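Local coordinates for mRNA-binding protein PUF3 (Saccharomyces cerevisiae, PDB 3K49) that binds the 3'-UTR of mRNAs for mitochondrial proteins, among them COX17, through its Pumilio homology domain, promoting COX17 mRNA decay and placing mRNAs near mitochondria, at residues S53-S56 with E57-I61; I154-A157 with I158-P162; F196-S199 with E200-E203. All coordinates share one frame; numbering follows the deposited sequence.

All three contacts are local, each within one piece of chain in the all-helical Pumilio homology domain, in its first, fourth and fifth repeats. Contacts 1 and 3 are surface starts of helices: Pro54, whose side chain has no polar atom, opens helix 55-65, and its carbonyl receives the first backbone bonds, whereas Ser198 opens helix 199-207 with a reciprocal capping box to Asp201. Contact 2 is buried, lies at the closing end of helix 150-160 and alone of the three holds a base of the bound RNA. Contacts 2 and 3 touch where Phe196 packs against the backbone of Ile158 and Glu159; contact 1 stands apart, its centre about 31 Å from that of contact 2.

Contact 1: S53-S56 with E57-I61; sequences SPAS and EKEVI
The carboxylate of Glu57 and the ring of Pro54 meet at an oblique angle, with Glu57 OE2 3.4 Å from Pro54 CD and nearly as close to CG. Ser53 lies beside the same carboxylate, its OG 3.7 Å from Glu57 OE2; that hydroxyl is hydrogen-bonded to the backbone O of Glu49. The second flat group, the carboxylate of Glu59, lies beside the Ala55 methyl, where Glu59 OE2 is 3.9 Å from Ala55 CB.

Pro54 is the N-cap of the helix. Its O receives Lys58 N at 3.3 Å, with a weaker second bond from Glu57 N. Glu59 N follows onto Ala55 O at 2.8 Å, and Val60 N onto Ser56 O, so the regular i to i+4 pattern is running from the first turn. Glu57, in that turn, is likely to gain from the positive end of the helix dipole. Lys58 folds back over the cap: the bend at its third torsion (chi3 -70°) lays CE 3.3 Å from Ser53 O and turns NZ to the carbonyl O of Phe88. Cut back to alanine, Lys58 would probably leave Phe88 O without this donor and Ser53 O without the methylenes that lie against it.

The turn belongs to the first Pumilio repeat and starts helix 55-65. Glu49, in helix 40-50, accepts the bond from Ser53, just ahead of this helix, Phe88 ends helix 79-88 on the Lys58 flank, and Ser25, Lys27 and Phe30 of a loop touch Glu57 and Val60.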
# COMPACT_ATOMS: atom_id res chain seq x y z
N SER A 53 -28.03 -17.48 9.16
CA SER A 53 -28.58 -18.63 9.89
C SER A 53 -28.55 -18.43 11.40
O SER A 53 -27.61 -17.85 11.94
CB SER A 53 -27.81 -19.92 9.54
OG SER A 53 -28.08 -20.33 8.21
N PRO A 54 -29.59 -18.94 12.09
CA PRO A 54 -29.63 -18.90 13.56
C PRO A 54 -28.46 -19.68 14.16
O PRO A 54 -27.90 -20.54 13.50
CB PRO A 54 -30.96 -19.59 13.89
CG PRO A 54 -31.29 -20.39 12.69
CD PRO A 54 -30.81 -19.55 11.54
N ALA A 55 -28.14 -19.40 15.42
CA ALA A 55 -27.09 -20.11 16.14
C ALA A 55 -27.13 -21.65 15.98
O ALA A 55 -26.10 -22.30 15.82
CB ALA A 55 -27.13 -19.73 17.61
N SER A 56 -28.32 -22.23 16.03
CA SER A 56 -28.44 -23.68 15.98
C SER A 56 -27.89 -24.29 14.69
O SER A 56 -27.25 -25.34 14.69
CB SER A 56 -29.91 -24.10 16.16
OG SER A 56 -30.39 -23.70 17.42
N GLU A 57 -28.17 -23.64 13.57
CA GLU A 57 -27.70 -24.16 12.30
C GLU A 57 -26.19 -23.94 12.15
O GLU A 57 -25.48 -24.75 11.57
CB GLU A 57 -28.47 -23.55 11.14
CG GLU A 57 -29.84 -24.18 10.93
CD GLU A 57 -30.59 -23.60 9.73
OE1 GLU A 57 -30.98 -24.40 8.85
OE2 GLU A 57 -30.78 -22.36 9.68
N LYS A 58 -25.70 -22.83 12.69
CA LYS A 58 -24.27 -22.57 12.65
C LYS A 58 -23.52 -23.60 13.49
O LYS A 58 -22.51 -24.12 13.06
CB LYS A 58 -23.96 -21.13 13.07
CG LYS A 58 -24.42 -20.09 12.04
CD LYS A 58 -23.99 -18.67 12.39
CE LYS A 58 -24.75 -18.15 13.59
NZ LYS A 58 -24.41 -16.73 13.84
N GLU A 59 -24.04 -23.90 14.69
CA GLU A 59 -23.43 -24.91 15.56
C GLU A 59 -23.31 -26.24 14.85
O GLU A 59 -22.27 -26.90 14.92
CB GLU A 59 -24.25 -25.13 16.84
CG GLU A 59 -24.17 -23.98 17.85
CD GLU A 59 -25.24 -24.10 18.94
OE1 GLU A 59 -25.26 -25.13 19.66
OE2 GLU A 59 -26.05 -23.15 19.07
N VAL A 60 -24.36 -26.63 14.15
CA VAL A 60 -24.39 -27.96 13.55
C VAL A 60 -23.33 -28.11 12.48
O VAL A 60 -22.65 -29.13 12.42
CB VAL A 60 -25.79 -28.37 13.04
CG1 VAL A 60 -25.71 -29.59 12.16
CG2 VAL A 60 -26.72 -28.63 14.22
N ILE A 61 -23.20 -27.09 11.64
CA ILE A 61 -22.12 -27.06 10.65
C ILE A 61 -20.75 -27.05 11.32
O ILE A 61 -19.88 -27.84 10.97
CB ILE A 61 -22.20 -25.82 9.75
CG1 ILE A 61 -23.56 -25.77 9.05
CG2 ILE A 61 -21.08 -25.86 8.72
CD1 ILE A 61 -23.75 -26.85 8.00

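Contact 2: I154-A157 with I158-P162. With nucleotides of chain B.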
# COMPACT_ATOMS: atom_id res chain seq x y z
N ILE A 154 2.13 -10.09 8.64
CA ILE A 154 2.92 -9.08 9.33
C ILE A 154 2.24 -7.71 9.32
O ILE A 154 2.08 -7.10 10.37
CB ILE A 154 4.34 -8.92 8.72
CG1 ILE A 154 5.13 -10.22 8.90
CG2 ILE A 154 5.07 -7.74 9.41
CD1 ILE A 154 5.16 -10.72 10.35
N GLN A 155 1.84 -7.24 8.14
CA GLN A 155 1.16 -5.95 7.99
C GLN A 155 -0.14 -5.94 8.82
O GLN A 155 -0.43 -4.99 9.54
CB GLN A 155 0.83 -5.69 6.51
CG GLN A 155 1.99 -5.21 5.65
CD GLN A 155 1.61 -5.15 4.17
OE1 GLN A 155 0.78 -4.34 3.77
NE2 GLN A 155 2.23 -6.00 3.35
N LYS A 156 -0.91 -7.01 8.69
CA LYS A 156 -2.14 -7.16 9.44
C LYS A 156 -1.88 -7.09 10.95
O LYS A 156 -2.60 -6.41 11.69
CB LYS A 156 -2.82 -8.49 9.06
CG LYS A 156 -4.19 -8.69 9.70
CD LYS A 156 -5.15 -7.54 9.39
CE LYS A 156 -5.56 -7.58 7.93
NZ LYS A 156 -6.76 -6.75 7.66
N ALA A 157 -0.84 -7.80 11.39
CA ALA A 157 -0.44 -7.75 12.79
C ALA A 157 -0.10 -6.32 13.23
O ALA A 157 -0.51 -5.86 14.31
CB ALA A 157 0.71 -8.68 13.06
N ILE A 158 0.63 -5.59 12.40
CA ILE A 158 0.93 -4.19 12.74
C ILE A 158 -0.34 -3.31 12.83
O ILE A 158 -0.41 -2.40 13.65
CB ILE A 158 1.94 -3.56 11.76
CG1 ILE A 158 3.28 -4.27 11.85
CG2 ILE A 158 2.10 -2.07 12.03
CD1 ILE A 158 4.13 -4.09 10.67
N GLU A 159 -1.32 -3.60 11.98
CA GLU A 159 -2.56 -2.84 11.95
C GLU A 159 -3.49 -3.14 13.12
O GLU A 159 -4.25 -2.27 13.56
CB GLU A 159 -3.30 -3.09 10.63
CG GLU A 159 -2.60 -2.48 9.43
CD GLU A 159 -3.03 -3.11 8.13
OE1 GLU A 159 -4.11 -3.74 8.11
OE2 GLU A 159 -2.27 -2.98 7.14
N THR A 160 -3.42 -4.37 13.63
CA THR A 160 -4.38 -4.83 14.65
C THR A 160 -3.82 -4.86 16.07
O THR A 160 -4.59 -4.97 17.04
CB THR A 160 -4.94 -6.25 14.31
OG1 THR A 160 -3.87 -7.21 14.32
CG2 THR A 160 -5.64 -6.27 12.94
N ILE A 161 -2.50 -4.79 16.22
CA ILE A 161 -1.89 -4.90 17.55
C ILE A 161 -1.05 -3.67 17.85
O ILE A 161 -0.32 -3.20 16.98
CB ILE A 161 -1.03 -6.17 17.69
CG1 ILE A 161 -1.84 -7.41 17.35
CG2 ILE A 161 -0.47 -6.29 19.10
CD1 ILE A 161 -1.00 -8.66 17.09
N PRO A 162 -1.16 -3.12 19.07
CA PRO A 162 -0.38 -1.95 19.48
C PRO A 162 1.10 -2.25 19.43
O PRO A 162 1.55 -3.21 20.06
CB PRO A 162 -0.83 -1.71 20.92
CG PRO A 162 -2.21 -2.29 20.98
CD PRO A 162 -2.13 -3.51 20.11
P A B 7 1.92 -5.08 -7.86
OP1 A B 7 1.99 -6.25 -8.78
OP2 A B 7 0.81 -4.11 -7.99
O5' A B 7 1.97 -5.64 -6.37
C5' A B 7 3.17 -6.21 -5.88
C4' A B 7 2.91 -7.19 -4.75
O4' A B 7 2.73 -6.47 -3.51
C3' A B 7 1.75 -8.18 -4.83
O3' A B 7 2.24 -9.44 -4.38
C2' A B 7 0.82 -7.67 -3.73
O2' A B 7 -0.04 -8.65 -3.15
C1' A B 7 1.87 -7.24 -2.71
N9 A B 7 1.44 -6.45 -1.56
C8 A B 7 1.86 -6.64 -0.28
N7 A B 7 1.31 -5.81 0.58
C5 A B 7 0.48 -5.03 -0.20
C6 A B 7 -0.37 -3.97 0.12
N6 A B 7 -0.50 -3.49 1.36
N1 A B 7 -1.07 -3.40 -0.88
C2 A B 7 -0.91 -3.87 -2.14
N3 A B 7 -0.12 -4.85 -2.57
C4 A B 7 0.55 -5.40 -1.53
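Gln155 leaves the helix with CB 4.2 Å from Glu159 OE2 and then runs extended toward the RNA. With CG set beside the backbone N (chi1 -78°) and the chain straight beyond it, CD stands opposite N6 and N7 of A7 of chain B. OE1 accepts from A7 N6 at 2.9 Å, nearly straight at 166°. NE2 donates to A7 N7, also at 2.9 Å and 169°, and has a further weak bond to the O of Asn151. The amide thus matches the donor and acceptor of the adenine's Hoogsteen side.

On the other sides of the helix the contacts are of another kind. Ile154 CG2 packs on Ile158 CD1 at 4.0 Å, and Ile158 goes on to touch Arg192, Leu193 and Phe196 of helix 186-196. Lys156 bends so that CD meets Thr160 CG2 at 3.8 Å; its NZ pairs with Glu123, while Glu159 OE1 stays 4.0 Å from NZ and OE2 salt-bridges Arg192. The helix ends on Thr160: OG1, held between the backbone N and carbonyl carbon, reaches back above the carbonyl plane to Lys156 O at 3.0 Å, and Thr160 N grips the same oxygen. Ile161 N bonds Ala157 O as the chain leaves the helix.

Paired donor and acceptor fix which way round the Gln155 amide faces: OE1 meets a donor and NE2 an acceptor, a pattern that fits the N6/N7 side of adenine. In this fourth Pumilio repeat, Gln155 contributes two bonds to the base from a helix that packs on helices 114-124 and 186-196.

Contact 3: F196-S199 with E200-E203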
# COMPACT_ATOMS: atom_id res chain seq x y z
N PHE A 196 2.22 3.37 12.18
CA PHE A 196 1.75 2.87 13.47
C PHE A 196 2.80 2.91 14.57
O PHE A 196 2.50 2.62 15.72
CB PHE A 196 1.25 1.42 13.32
CG PHE A 196 -0.09 1.31 12.62
CD1 PHE A 196 -0.18 1.37 11.24
CD2 PHE A 196 -1.25 1.16 13.35
CE1 PHE A 196 -1.41 1.28 10.60
CE2 PHE A 196 -2.49 1.06 12.71
CZ PHE A 196 -2.56 1.12 11.33
N GLY A 197 4.04 3.23 14.21
CA GLY A 197 5.14 3.20 15.17
C GLY A 197 5.17 4.38 16.12
O GLY A 197 4.63 5.46 15.83
N SER A 198 5.80 4.17 17.28
CA SER A 198 6.08 5.25 18.22
C SER A 198 7.09 6.22 17.59
O SER A 198 7.79 5.87 16.63
CB SER A 198 6.67 4.69 19.52
OG SER A 198 8.00 4.23 19.33
N SER A 199 7.17 7.42 18.14
CA SER A 199 8.13 8.42 17.66
C SER A 199 9.55 7.87 17.63
O SER A 199 10.34 8.22 16.76
CB SER A 199 8.08 9.68 18.52
OG SER A 199 9.18 10.52 18.21
N GLU A 200 9.87 6.99 18.57
CA GLU A 200 11.19 6.39 18.66
C GLU A 200 11.40 5.36 17.55
O GLU A 200 12.47 5.31 16.94
CB GLU A 200 11.39 5.73 20.03
CG GLU A 200 11.21 6.69 21.21
CD GLU A 200 9.77 7.20 21.35
OE1 GLU A 200 8.88 6.40 21.75
OE2 GLU A 200 9.54 8.40 21.05
N ASP A 201 10.39 4.54 17.30
CA ASP A 201 10.45 3.59 16.19
C ASP A 201 10.71 4.32 14.89
O ASP A 201 11.56 3.91 14.10
CB ASP A 201 9.14 2.81 16.07
CG ASP A 201 8.88 1.91 17.27
OD1 ASP A 201 9.87 1.38 17.83
OD2 ASP A 201 7.69 1.74 17.64
N GLN A 202 9.99 5.42 14.66
CA GLN A 202 10.15 6.21 13.45
C GLN A 202 11.57 6.77 13.34
O GLN A 202 12.12 6.85 12.25
CB GLN A 202 9.13 7.35 13.39
CG GLN A 202 7.69 6.88 13.49
CD GLN A 202 6.70 8.02 13.42
OE1 GLN A 202 6.96 9.06 12.83
NE2 GLN A 202 5.54 7.82 14.02
N GLU A 203 12.14 7.15 14.48
CA GLU A 203 13.49 7.68 14.52
C GLU A 203 14.47 6.58 14.10
O GLU A 203 15.32 6.79 13.24
CB GLU A 203 13.81 8.23 15.91
CG GLU A 203 15.18 8.88 16.02
CD GLU A 203 15.46 9.42 17.41
OE1 GLU A 203 14.58 9.29 18.29
OE2 GLU A 203 16.56 9.97 17.63
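Ser198 and Asp201 form a capping box at the start of helix 199-207. Asp201 N donates to Ser198 OG at 3.2 Å with a straight 166° bond, and Ser198 N donates in turn to Asp201 OD2 at 3.1 Å, reaching that oxygen on its anti side and 30° out of the carboxylate plane. Ser198 OG sits between its own backbone N and carbonyl carbon (chi1 72°), which turns it inward over the first turn, where it also lies 3.0 Å from Asp201 OD2. Gln202 N closes the turn on Ser198 O at 3.0 Å.

In the fifth Pumilio repeat this box marks the short link between helix 186-196 and helix 199-207, with Gly197 the residue where the first helix gives up its geometry. Gly197, without a side chain, lets Asp201 come close: Gly197 CA is 3.8 Å from Asp201 OD2.

Gln202 spans the link from the other end: its extended chain brings NE2 to Gly197 O at 3.1 Å. The amide keeps its bond in its own plane but meets the carbonyl from above, while Gln202 OE1 takes a bond from Asn237 ND2. Glu200 doubles back at its second torsion, bringing OE1 to 3.4 Å from Ser198 OG, at most a weak bond whose proton is not settled. Glu203 N bonds Ser199 O, and Ile163, in the loop after helix 150-160, touches Asp201.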